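Local coordinates for catechol 1,2-dioxygenase (Acinetobacter sp., PDB 1DLM), which catalyses the iron(III)-dependent, intradiol ring cleavage of catechol by dioxygen to cis,cis-muconate, the first step in converting catechol through the beta-ketoadipate pathway, at residues N220-I225 with Y250-Y255; E154-N159 with H226-A231; L237-N242 with F288-T293. All coordinates share one frame; numbering follows the deposited sequence.

Overall arrangement
All three contacts lie in the dioxygenase domain and draw on one curled mixed beta sheet; in contact 1 the partner is a loop. Strand 220-230 ties them together: its first half serves contact 1, its second half contact 2, and its antiparallel neighbours include 152-156 and 237-243, the latter used by contact 3. Along the chain contact 1 crosses both of the others, its segments alternating with theirs, whereas contact 2 closes before contact 3 opens. Centres of contacts 1 and 2 are about 16 Å apart, of 1 and 3 about 17 Å, of 2 and 3 about 9 Å. Contacts 1 and 2 each supply one histidine to the iron, while contact 3 joins strand 237-243 to segment 288-293 across the apolar interior.

Contact 1: residues N220-I225 with Y250-Y255; sequences NRPAHI and YDDFAY. With FE (Fe (III) ion), chain C.
Arg221 grips the carboxylate of Asp252 side-on in a two-pronged salt bridge. Its NE donates to Asp252 OD1 and its NH2 to Asp252 OD2, each at 2.9 Å. Both oxygens are met on their syn sides, with the guanidinium and carboxylate planes only 13° apart, although the nitrogens sit somewhat out of the carboxylate plane. A bend at chi3 (66°) swings the guanidinium round to face the acid. Asp252 OD1 also accepts the backbone N of Ala254 at 3.1 Å, from the other face of its plane; this closes an Asx turn, and Asp252 OD2 takes a further bond from Ala256 N. The buried carboxylate is thus fixed by four bonds, and aspartate, short and acidic, can pair with the arginine while bracing its own loop, which makes a type I turn from Asp252 to Tyr255. Backbone joins the segments too, Phe253 N donating to Asn220 O at 3.0 Å.

This loop, between strands 237-243 and 262-268, backs the iron site of the intradiol dioxygenases. His224 NE2 binds the iron(III) ion at 2.2 Å, beside Tyr164, Tyr200, His226 and a water. Its ND1 donates to Pro222 O at 2.7 Å, nearly straight and in the ring plane, so this bond and the iron together help fix the imidazole's rotation. Arg221 lies next to the site, its side chain near Tyr200 and His226.

Both faces of the guanidinium have a neighbour: Ala254 CB over one and His224 CE1 over the opposite, each offset toward the rim. Farther out, Arg221 CG meets the edge of the Phe253 ring, 3.3 Å from its CE1, with ring and guanidinium almost perpendicular. Pro222 CD rests on Asp252 CB at 3.5 Å, the compact proline ring packing on the root of the acid.

Contact 2: residues E154-N159 with H226-A231; sequences EIWHAN and HYFVSA. With FE (Fe (III) ion), chain C.
Strands 154-156 and 226-230 run antiparallel, their axes approaching to 4.7 Å, with Glu154-Phe228 and Trp156-His226 as hydrogen-bonded pairs and Ile155-Tyr227 as the non-hydrogen-bonded pair between them. On the face carrying Trp156, the indole lies across His226: His226 CB makes a CH-pi contact 3.3 Å from the centroid of the six-membered ring, while the five-membered ring and the imidazole form an offset stack, planes at 11°. Trp156 chi1 of 65° holds the indole between its backbone N and carbonyl carbon, where it can cover the neighbouring histidine. The broad indole also brings CH2 over the centre of the Phe228 ring, 3.7 Å from Phe228 CD2. Beside it, Glu154 CB touches Phe228 CB at 3.5 Å; Glu154 OE1 is hydrogen-bonded to Tyr110 OH, and Glu154 OE2 accepts from a water that in turn accepts from Ser230 OG. On the other face, Ile155 lies alongside Tyr227, its CD1 3.9 Å from Tyr227 CE2, and Tyr227 OH is hydrogen-bonded to Tyr190 OH. His226 NE2 binds the iron(III) ion at 2.0 Å, so the indole forms a second-shell wall beside this ligand's ring and probably limits its tilt.

Contact 3: residues L237-N242 with F288-T293; sequences LTTQIN and FDLKLT
Ile241 and Phe288 reach past one another from facing segments, and the meeting is face-on: the CG2 methyl of Ile241 sits over the centre of the Phe288 ring, 3.3 Å from the ring centroid and 14° off its normal. The beta-branch of isoleucine supplies this CH-pi contact. With CG1 held between the backbone N and carbonyl carbon (chi1 59°), CG2 is turned beside the backbone N and lands on the ring, so a single methyl meets all six ring carbons. The flat phenylalanine offers a broad face for that purpose, and both residues also touch Val263 of strand 262-268.

Farther along, the interdigitation passes to leucines. Leu237 reaches with CD2 toward two partners, 3.9 Å from Leu290 CD2 and 3.8 Å from Leu292 CD2, crossing each at a slant. Its CB also lies 3.8 Å from Leu292 CD2, which thus bears on both the root and one branch of Leu237. Between the leucine group and the isoleucine, Thr239 turns its methyl to the contact: CG2 meets Leu290 CD2 at 4.0 Å, whereas OG1 is hydrogen-bonded to Pro102 O. Threonine suits this place because one branch can join the apolar layer while the other satisfies a backbone carbonyl.

The segments' end-to-end directions are 163° apart, and they meet through side chains. Leu290 extends the layer to Val229 and Ile140, so the contact fills part of the apolar core of the intradiol dioxygenase beta sandwich, between strand 237-243 and the end of strand 283-291. Cohesion between the segments therefore rests on dispersion and hydrophobic burial, with the Ile241 methyl on the Phe288 ring as its one CH-pi contact.

Contact 1: residues N220-I225 with Y250-Y255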
loop_
_atom_site.group_PDB
_atom_site.type_symbol
_atom_site.label_atom_id
_atom_site.label_comp_id
_atom_site.label_asym_id
_atom_site.label_seq_id
_atom_site.Cartn_x
_atom_site.Cartn_y
_atom_site.Cartn_z
ATOM N N ASN A 220 7.470 -10.325 -16.553
ATOM C CA ASN A 220 8.327 -9.879 -17.645
ATOM C C ASN A 220 7.695 -8.969 -18.672
ATOM O O ASN A 220 6.499 -9.039 -18.949
ATOM C CB ASN A 220 8.912 -11.080 -18.383
ATOM C CG ASN A 220 9.773 -11.945 -17.488
ATOM O OD1 ASN A 220 10.737 -11.469 -16.876
ATOM N ND2 ASN A 220 9.435 -13.225 -17.407
ATOM N N ARG A 221 8.535 -8.109 -19.235
ATOM C CA ARG A 221 8.114 -7.199 -20.287
ATOM C C ARG A 221 9.007 -7.439 -21.501
ATOM O O ARG A 221 10.211 -7.674 -21.360
ATOM C CB ARG A 221 8.271 -5.736 -19.862
ATOM C CG ARG A 221 7.561 -5.340 -18.588
ATOM C CD ARG A 221 7.235 -3.866 -18.642
ATOM N NE ARG A 221 6.262 -3.634 -19.704
ATOM C CZ ARG A 221 5.866 -2.438 -20.121
ATOM N NH1 ARG A 221 6.372 -1.337 -19.578
ATOM N NH2 ARG A 221 4.972 -2.351 -21.095
ATOM N N PRO A 222 8.425 -7.421 -22.708
ATOM C CA PRO A 222 9.238 -7.628 -23.909
ATOM C C PRO A 222 10.107 -6.371 -24.111
ATOM O O PRO A 222 9.836 -5.324 -23.510
ATOM C CB PRO A 222 8.181 -7.791 -24.998
ATOM C CG PRO A 222 7.093 -6.826 -24.510
ATOM C CD PRO A 222 7.000 -7.284 -23.071
ATOM N N ALA A 223 11.147 -6.460 -24.936
ATOM C CA ALA A 223 12.001 -5.301 -25.173
ATOM C C ALA A 223 11.151 -4.197 -25.804
ATOM O O ALA A 223 10.345 -4.457 -26.695
ATOM C CB ALA A 223 13.153 -5.670 -26.080
ATOM N N HIS A 224 11.317 -2.970 -25.322
ATOM C CA HIS A 224 10.530 -1.854 -25.838
ATOM C C HIS A 224 11.217 -0.511 -25.632
ATOM O O HIS A 224 12.173 -0.383 -24.859
ATOM C CB HIS A 224 9.175 -1.796 -25.153
ATOM C CG HIS A 224 9.268 -1.634 -23.672
ATOM N ND1 HIS A 224 9.612 -2.672 -22.834
ATOM C CD2 HIS A 224 9.166 -0.534 -22.889
ATOM C CE1 HIS A 224 9.715 -2.221 -21.597
ATOM N NE2 HIS A 224 9.450 -0.926 -21.603
ATOM N N ILE A 225 10.687 0.495 -26.317
ATOM C CA ILE A 225 11.236 1.839 -26.246
ATOM C C ILE A 225 10.089 2.805 -25.990
ATOM O O ILE A 225 9.087 2.809 -26.707
ATOM C CB ILE A 225 11.961 2.199 -27.566
ATOM C CG1 ILE A 225 13.040 1.145 -27.860
ATOM C CG2 ILE A 225 12.577 3.597 -27.462
ATOM C CD1 ILE A 225 13.766 1.332 -29.188
ATOM N N TYR A 250 3.647 -10.369 -27.106
ATOM C CA TYR A 250 2.215 -10.387 -26.827
ATOM C C TYR A 250 1.854 -11.016 -25.484
ATOM O O TYR A 250 0.722 -11.471 -25.275
ATOM C CB TYR A 250 1.460 -11.100 -27.953
ATOM C CG TYR A 250 1.743 -10.515 -29.310
ATOM C CD1 TYR A 250 1.051 -9.392 -29.757
ATOM C CD2 TYR A 250 2.745 -11.044 -30.124
ATOM C CE1 TYR A 250 1.346 -8.807 -30.982
ATOM C CE2 TYR A 250 3.052 -10.468 -31.354
ATOM C CZ TYR A 250 2.347 -9.348 -31.779
ATOM O OH TYR A 250 2.631 -8.773 -32.999
ATOM N N ASP A 251 2.815 -11.025 -24.568
ATOM C CA ASP A 251 2.574 -11.584 -23.256
ATOM C C ASP A 251 3.251 -10.711 -22.193
ATOM O O ASP A 251 3.866 -11.199 -21.247
ATOM C CB ASP A 251 3.073 -13.031 -23.230
ATOM C CG ASP A 251 2.694 -13.756 -21.961
ATOM O OD1 ASP A 251 1.623 -13.446 -21.392
ATOM O OD2 ASP A 251 3.451 -14.658 -21.550
ATOM N N ASP A 252 3.123 -9.401 -22.379
ATOM C CA ASP A 252 3.683 -8.401 -21.476
ATOM C C ASP A 252 2.888 -8.445 -20.170
ATOM O O ASP A 252 1.658 -8.418 -20.200
ATOM C CB ASP A 252 3.579 -7.025 -22.164
ATOM C CG ASP A 252 3.949 -5.863 -21.255
ATOM O OD1 ASP A 252 4.764 -6.040 -20.323
ATOM O OD2 ASP A 252 3.440 -4.746 -21.505
ATOM N N PHE A 253 3.570 -8.527 -19.025
ATOM C CA PHE A 253 2.849 -8.583 -17.755
ATOM C C PHE A 253 2.137 -7.264 -17.456
ATOM O O PHE A 253 1.257 -7.213 -16.607
ATOM C CB PHE A 253 3.785 -8.925 -16.585
ATOM C CG PHE A 253 4.359 -7.724 -15.876
ATOM C CD1 PHE A 253 5.419 -7.008 -16.416
ATOM C CD2 PHE A 253 3.817 -7.299 -14.665
ATOM C CE1 PHE A 253 5.932 -5.874 -15.749
ATOM C CE2 PHE A 253 4.321 -6.180 -14.001
ATOM C CZ PHE A 253 5.380 -5.468 -14.544
ATOM N N ALA A 254 2.526 -6.205 -18.157
ATOM C CA ALA A 254 1.927 -4.890 -17.966
ATOM C C ALA A 254 0.889 -4.579 -19.051
ATOM O O ALA A 254 0.330 -3.482 -19.089
ATOM C CB ALA A 254 3.023 -3.829 -17.970
ATOM N N TYR A 255 0.656 -5.545 -19.936
ATOM C CA TYR A 255 -0.313 -5.425 -21.036
ATOM C C TYR A 255 -0.239 -4.125 -21.851
ATOM O O TYR A 255 -1.273 -3.529 -22.176
ATOM C CB TYR A 255 -1.733 -5.573 -20.494
ATOM C CG TYR A 255 -1.889 -6.698 -19.505
ATOM C CD1 TYR A 255 -2.172 -7.986 -19.937
ATOM C CD2 TYR A 255 -1.727 -6.479 -18.134
ATOM C CE1 TYR A 255 -2.292 -9.041 -19.030
ATOM C CE2 TYR A 255 -1.845 -7.524 -17.217
ATOM C CZ TYR A 255 -2.128 -8.803 -17.677
ATOM O OH TYR A 255 -2.227 -9.852 -16.796
HETATM FE FE FE C . 9.930 0.308 -19.857
HETATM O O HOH W 1 8.826 0.926 -17.818
#

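Contact 2: residues E154-N159 with H226-A231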
loop_
_atom_site.group_PDB
_atom_site.type_symbol
_atom_site.label_atom_id
_atom_site.label_comp_id
_atom_site.label_asym_id
_atom_site.label_seq_id
_atom_site.Cartn_x
_atom_site.Cartn_y
_atom_site.Cartn_z
ATOM N N GLU A 154 10.539 12.559 -26.870
ATOM C CA GLU A 154 11.283 12.121 -25.700
ATOM C C GLU A 154 11.374 10.604 -25.739
ATOM O O GLU A 154 10.371 9.924 -25.959
ATOM C CB GLU A 154 10.583 12.575 -24.427
ATOM C CG GLU A 154 10.480 14.076 -24.317
ATOM C CD GLU A 154 9.918 14.511 -22.990
ATOM O OE1 GLU A 154 10.538 14.201 -21.954
ATOM O OE2 GLU A 154 8.858 15.166 -22.981
ATOM N N ILE A 155 12.571 10.074 -25.523
ATOM C CA ILE A 155 12.761 8.638 -25.580
ATOM C C ILE A 155 13.588 8.095 -24.420
ATOM O O ILE A 155 14.568 8.708 -23.984
ATOM C CB ILE A 155 13.464 8.241 -26.907
ATOM C CG1 ILE A 155 12.674 8.798 -28.093
ATOM C CG2 ILE A 155 13.568 6.727 -27.026
ATOM C CD1 ILE A 155 13.302 8.515 -29.434
ATOM N N TRP A 156 13.180 6.940 -23.912
ATOM C CA TRP A 156 13.918 6.305 -22.840
ATOM C C TRP A 156 13.725 4.809 -22.954
ATOM O O TRP A 156 12.684 4.336 -23.416
ATOM C CB TRP A 156 13.500 6.849 -21.450
ATOM C CG TRP A 156 12.081 6.593 -20.950
ATOM C CD1 TRP A 156 11.700 5.701 -19.971
ATOM C CD2 TRP A 156 10.884 7.279 -21.346
ATOM N NE1 TRP A 156 10.344 5.804 -19.741
ATOM C CE2 TRP A 156 9.819 6.760 -20.567
ATOM C CE3 TRP A 156 10.604 8.288 -22.286
ATOM C CZ2 TRP A 156 8.502 7.215 -20.702
ATOM C CZ3 TRP A 156 9.291 8.740 -22.418
ATOM C CH2 TRP A 156 8.257 8.200 -21.628
ATOM N N HIS A 157 14.756 4.063 -22.580
ATOM C CA HIS A 157 14.689 2.613 -22.654
ATOM C C HIS A 157 15.830 2.015 -21.851
ATOM O O HIS A 157 16.705 2.737 -21.364
ATOM C CB HIS A 157 14.765 2.158 -24.110
ATOM C CG HIS A 157 16.088 2.416 -24.760
ATOM N ND1 HIS A 157 17.209 1.656 -24.496
ATOM C CD2 HIS A 157 16.476 3.365 -25.644
ATOM C CE1 HIS A 157 18.230 2.128 -25.190
ATOM N NE2 HIS A 157 17.813 3.164 -25.895
ATOM N N ALA A 158 15.819 0.693 -21.724
ATOM C CA ALA A 158 16.826 -0.022 -20.950
ATOM C C ALA A 158 18.002 -0.487 -21.790
ATOM O O ALA A 158 17.978 -0.380 -23.020
ATOM C CB ALA A 158 16.176 -1.230 -20.260
ATOM N N ASN A 159 19.036 -0.986 -21.115
ATOM C CA ASN A 159 20.204 -1.506 -21.808
ATOM C C ASN A 159 19.975 -2.994 -22.030
ATOM O O ASN A 159 18.842 -3.468 -21.924
ATOM C CB ASN A 159 21.497 -1.284 -21.006
ATOM C CG ASN A 159 21.451 -1.899 -19.622
ATOM O OD1 ASN A 159 20.787 -2.915 -19.402
ATOM N ND2 ASN A 159 22.189 -1.307 -18.685
ATOM N N HIS A 226 10.253 3.609 -24.950
ATOM C CA HIS A 226 9.248 4.566 -24.521
ATOM C C HIS A 226 9.313 5.885 -25.275
ATOM O O HIS A 226 10.393 6.382 -25.581
ATOM C CB HIS A 226 9.430 4.849 -23.027
ATOM C CG HIS A 226 9.207 3.658 -22.146
ATOM N ND1 HIS A 226 7.954 3.264 -21.729
ATOM C CD2 HIS A 226 10.080 2.772 -21.609
ATOM C CE1 HIS A 226 8.066 2.186 -20.973
ATOM N NE2 HIS A 226 9.344 1.867 -20.886
ATOM N N TYR A 227 8.138 6.445 -25.547
ATOM C CA TYR A 227 8.015 7.720 -26.237
ATOM C C TYR A 227 7.074 8.696 -25.536
ATOM O O TYR A 227 6.082 8.308 -24.922
ATOM C CB TYR A 227 7.457 7.550 -27.650
ATOM C CG TYR A 227 8.417 7.100 -28.719
ATOM C CD1 TYR A 227 8.813 5.761 -28.823
ATOM C CD2 TYR A 227 8.900 8.011 -29.662
ATOM C CE1 TYR A 227 9.664 5.340 -29.853
ATOM C CE2 TYR A 227 9.750 7.606 -30.691
ATOM C CZ TYR A 227 10.124 6.269 -30.780
ATOM O OH TYR A 227 10.946 5.861 -31.799
ATOM N N PHE A 228 7.415 9.971 -25.670
ATOM C CA PHE A 228 6.636 11.107 -25.203
ATOM C C PHE A 228 6.817 12.024 -26.415
ATOM O O PHE A 228 7.950 12.299 -26.830
ATOM C CB PHE A 228 7.256 11.776 -23.973
ATOM C CG PHE A 228 6.558 11.468 -22.673
ATOM C CD1 PHE A 228 5.298 10.886 -22.653
ATOM C CD2 PHE A 228 7.172 11.770 -21.459
ATOM C CE1 PHE A 228 4.666 10.608 -21.444
ATOM C CE2 PHE A 228 6.546 11.491 -20.244
ATOM C CZ PHE A 228 5.294 10.911 -20.239
ATOM N N VAL A 229 5.716 12.447 -27.018
ATOM C CA VAL A 229 5.797 13.350 -28.153
ATOM C C VAL A 229 4.808 14.486 -27.924
ATOM O O VAL A 229 3.599 14.266 -27.837
ATOM C CB VAL A 229 5.454 12.643 -29.486
ATOM C CG1 VAL A 229 5.639 13.610 -30.654
ATOM C CG2 VAL A 229 6.334 11.436 -29.668
ATOM N N SER A 230 5.326 15.701 -27.801
ATOM C CA SER A 230 4.464 16.857 -27.608
ATOM C C SER A 230 4.737 17.932 -28.668
ATOM O O SER A 230 5.828 17.995 -29.250
ATOM C CB SER A 230 4.645 17.419 -26.192
ATOM O OG SER A 230 6.005 17.682 -25.911
ATOM N N ALA A 231 3.735 18.761 -28.931
ATOM C CA ALA A 231 3.864 19.819 -29.923
ATOM C C ALA A 231 2.689 20.772 -29.821
ATOM O O ALA A 231 1.565 20.355 -29.544
ATOM C CB ALA A 231 3.923 19.217 -31.329
HETATM FE FE FE C . 9.930 0.308 -19.857
HETATM O O HOH W 2 7.352 15.344 -25.260
HETATM O O HOH W 1 8.826 0.926 -17.818
#

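Contact 3: residues L237-N242 with F288-T293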
loop_
_atom_site.group_PDB
_atom_site.type_symbol
_atom_site.label_atom_id
_atom_site.label_comp_id
_atom_site.label_asym_id
_atom_site.label_seq_id
_atom_site.Cartn_x
_atom_site.Cartn_y
_atom_site.Cartn_z
ATOM N N LEU A 237 1.390 12.835 -26.671
ATOM C CA LEU A 237 1.282 11.413 -26.950
ATOM C C LEU A 237 2.245 10.583 -26.104
ATOM O O LEU A 237 3.442 10.871 -26.036
ATOM C CB LEU A 237 1.554 11.149 -28.435
ATOM C CG LEU A 237 1.638 9.681 -28.874
ATOM C CD1 LEU A 237 0.325 8.969 -28.606
ATOM C CD2 LEU A 237 1.979 9.623 -30.349
ATOM N N THR A 238 1.700 9.566 -25.443
ATOM C CA THR A 238 2.500 8.650 -24.638
ATOM C C THR A 238 2.314 7.327 -25.340
ATOM O O THR A 238 1.179 6.892 -25.561
ATOM C CB THR A 238 1.977 8.500 -23.200
ATOM O OG1 THR A 238 2.055 9.759 -22.528
ATOM C CG2 THR A 238 2.813 7.476 -22.430
ATOM N N THR A 239 3.414 6.692 -25.718
ATOM C CA THR A 239 3.311 5.415 -26.399
ATOM C C THR A 239 4.654 4.712 -26.326
ATOM O O THR A 239 5.543 5.125 -25.582
ATOM C CB THR A 239 2.875 5.609 -27.884
ATOM O OG1 THR A 239 2.541 4.341 -28.457
ATOM C CG2 THR A 239 3.988 6.243 -28.704
ATOM N N GLN A 240 4.794 3.634 -27.080
ATOM C CA GLN A 240 6.050 2.916 -27.094
ATOM C C GLN A 240 6.068 2.000 -28.306
ATOM O O GLN A 240 5.066 1.838 -29.014
ATOM C CB GLN A 240 6.198 2.068 -25.830
ATOM C CG GLN A 240 5.423 0.763 -25.899
ATOM C CD GLN A 240 5.655 -0.137 -24.696
ATOM O OE1 GLN A 240 5.337 -1.328 -24.730
ATOM N NE2 GLN A 240 6.197 0.428 -23.625
ATOM N N ILE A 241 7.226 1.423 -28.566
ATOM C CA ILE A 241 7.322 0.484 -29.654
ATOM C C ILE A 241 7.913 -0.766 -29.054
ATOM O O ILE A 241 8.706 -0.705 -28.105
ATOM C CB ILE A 241 8.175 1.017 -30.836
ATOM C CG1 ILE A 241 9.596 1.356 -30.397
ATOM C CG2 ILE A 241 7.496 2.242 -31.422
ATOM C CD1 ILE A 241 10.392 2.084 -31.490
ATOM N N ASN A 242 7.458 -1.894 -29.579
ATOM C CA ASN A 242 7.896 -3.208 -29.144
ATOM C C ASN A 242 8.806 -3.761 -30.209
ATOM O O ASN A 242 8.483 -3.693 -31.395
ATOM C CB ASN A 242 6.687 -4.139 -28.994
ATOM C CG ASN A 242 5.890 -3.864 -27.749
ATOM O OD1 ASN A 242 6.291 -4.257 -26.661
ATOM N ND2 ASN A 242 4.764 -3.166 -27.893
ATOM N N PHE A 288 10.210 4.558 -37.168
ATOM C CA PHE A 288 8.889 4.659 -36.564
ATOM C C PHE A 288 8.366 6.089 -36.605
ATOM O O PHE A 288 8.943 6.995 -35.994
ATOM C CB PHE A 288 8.915 4.155 -35.119
ATOM C CG PHE A 288 7.547 4.011 -34.511
ATOM C CD1 PHE A 288 6.634 3.100 -35.036
ATOM C CD2 PHE A 288 7.158 4.801 -33.431
ATOM C CE1 PHE A 288 5.346 2.974 -34.498
ATOM C CE2 PHE A 288 5.878 4.685 -32.889
ATOM C CZ PHE A 288 4.971 3.769 -33.426
ATOM N N ASP A 289 7.283 6.292 -37.350
ATOM C CA ASP A 289 6.691 7.618 -37.446
ATOM C C ASP A 289 5.535 7.684 -36.475
ATOM O O ASP A 289 4.870 6.676 -36.218
ATOM C CB ASP A 289 6.153 7.902 -38.852
ATOM C CG ASP A 289 7.179 7.665 -39.928
ATOM O OD1 ASP A 289 8.331 8.119 -39.773
ATOM O OD2 ASP A 289 6.816 7.035 -40.938
ATOM N N LEU A 290 5.302 8.869 -35.928
ATOM C CA LEU A 290 4.199 9.055 -35.007
ATOM C C LEU A 290 3.320 10.181 -35.524
ATOM O O LEU A 290 3.822 11.177 -36.040
ATOM C CB LEU A 290 4.715 9.397 -33.607
ATOM C CG LEU A 290 5.624 8.366 -32.919
ATOM C CD1 LEU A 290 7.031 8.494 -33.464
ATOM C CD2 LEU A 290 5.638 8.605 -31.415
ATOM N N LYS A 291 2.006 10.006 -35.416
ATOM C CA LYS A 291 1.070 11.042 -35.836
ATOM C C LYS A 291 0.307 11.502 -34.592
ATOM O O LYS A 291 -0.250 10.688 -33.847
ATOM C CB LYS A 291 0.098 10.526 -36.889
ATOM C CG LYS A 291 -0.793 11.629 -37.422
ATOM C CD LYS A 291 -1.739 11.120 -38.479
ATOM C CE LYS A 291 -2.612 12.236 -39.016
ATOM N NZ LYS A 291 -3.544 11.714 -40.051
ATOM N N LEU A 292 0.297 12.813 -34.379
ATOM C CA LEU A 292 -0.338 13.424 -33.224
ATOM C C LEU A 292 -1.784 13.864 -33.473
ATOM O O LEU A 292 -2.185 14.096 -34.611
ATOM C CB LEU A 292 0.494 14.632 -32.776
ATOM C CG LEU A 292 1.990 14.401 -32.523
ATOM C CD1 LEU A 292 2.601 15.671 -31.990
ATOM C CD2 LEU A 292 2.197 13.274 -31.537
ATOM N N THR A 293 -2.561 13.975 -32.398
ATOM C CA THR A 293 -3.949 14.410 -32.497
ATOM C C THR A 293 -4.069 15.845 -31.984
ATOM O O THR A 293 -3.256 16.297 -31.171
ATOM C CB THR A 293 -4.894 13.518 -31.666
ATOM O OG1 THR A 293 -4.485 13.535 -30.294
ATOM C CG2 THR A 293 -4.872 12.091 -32.173
#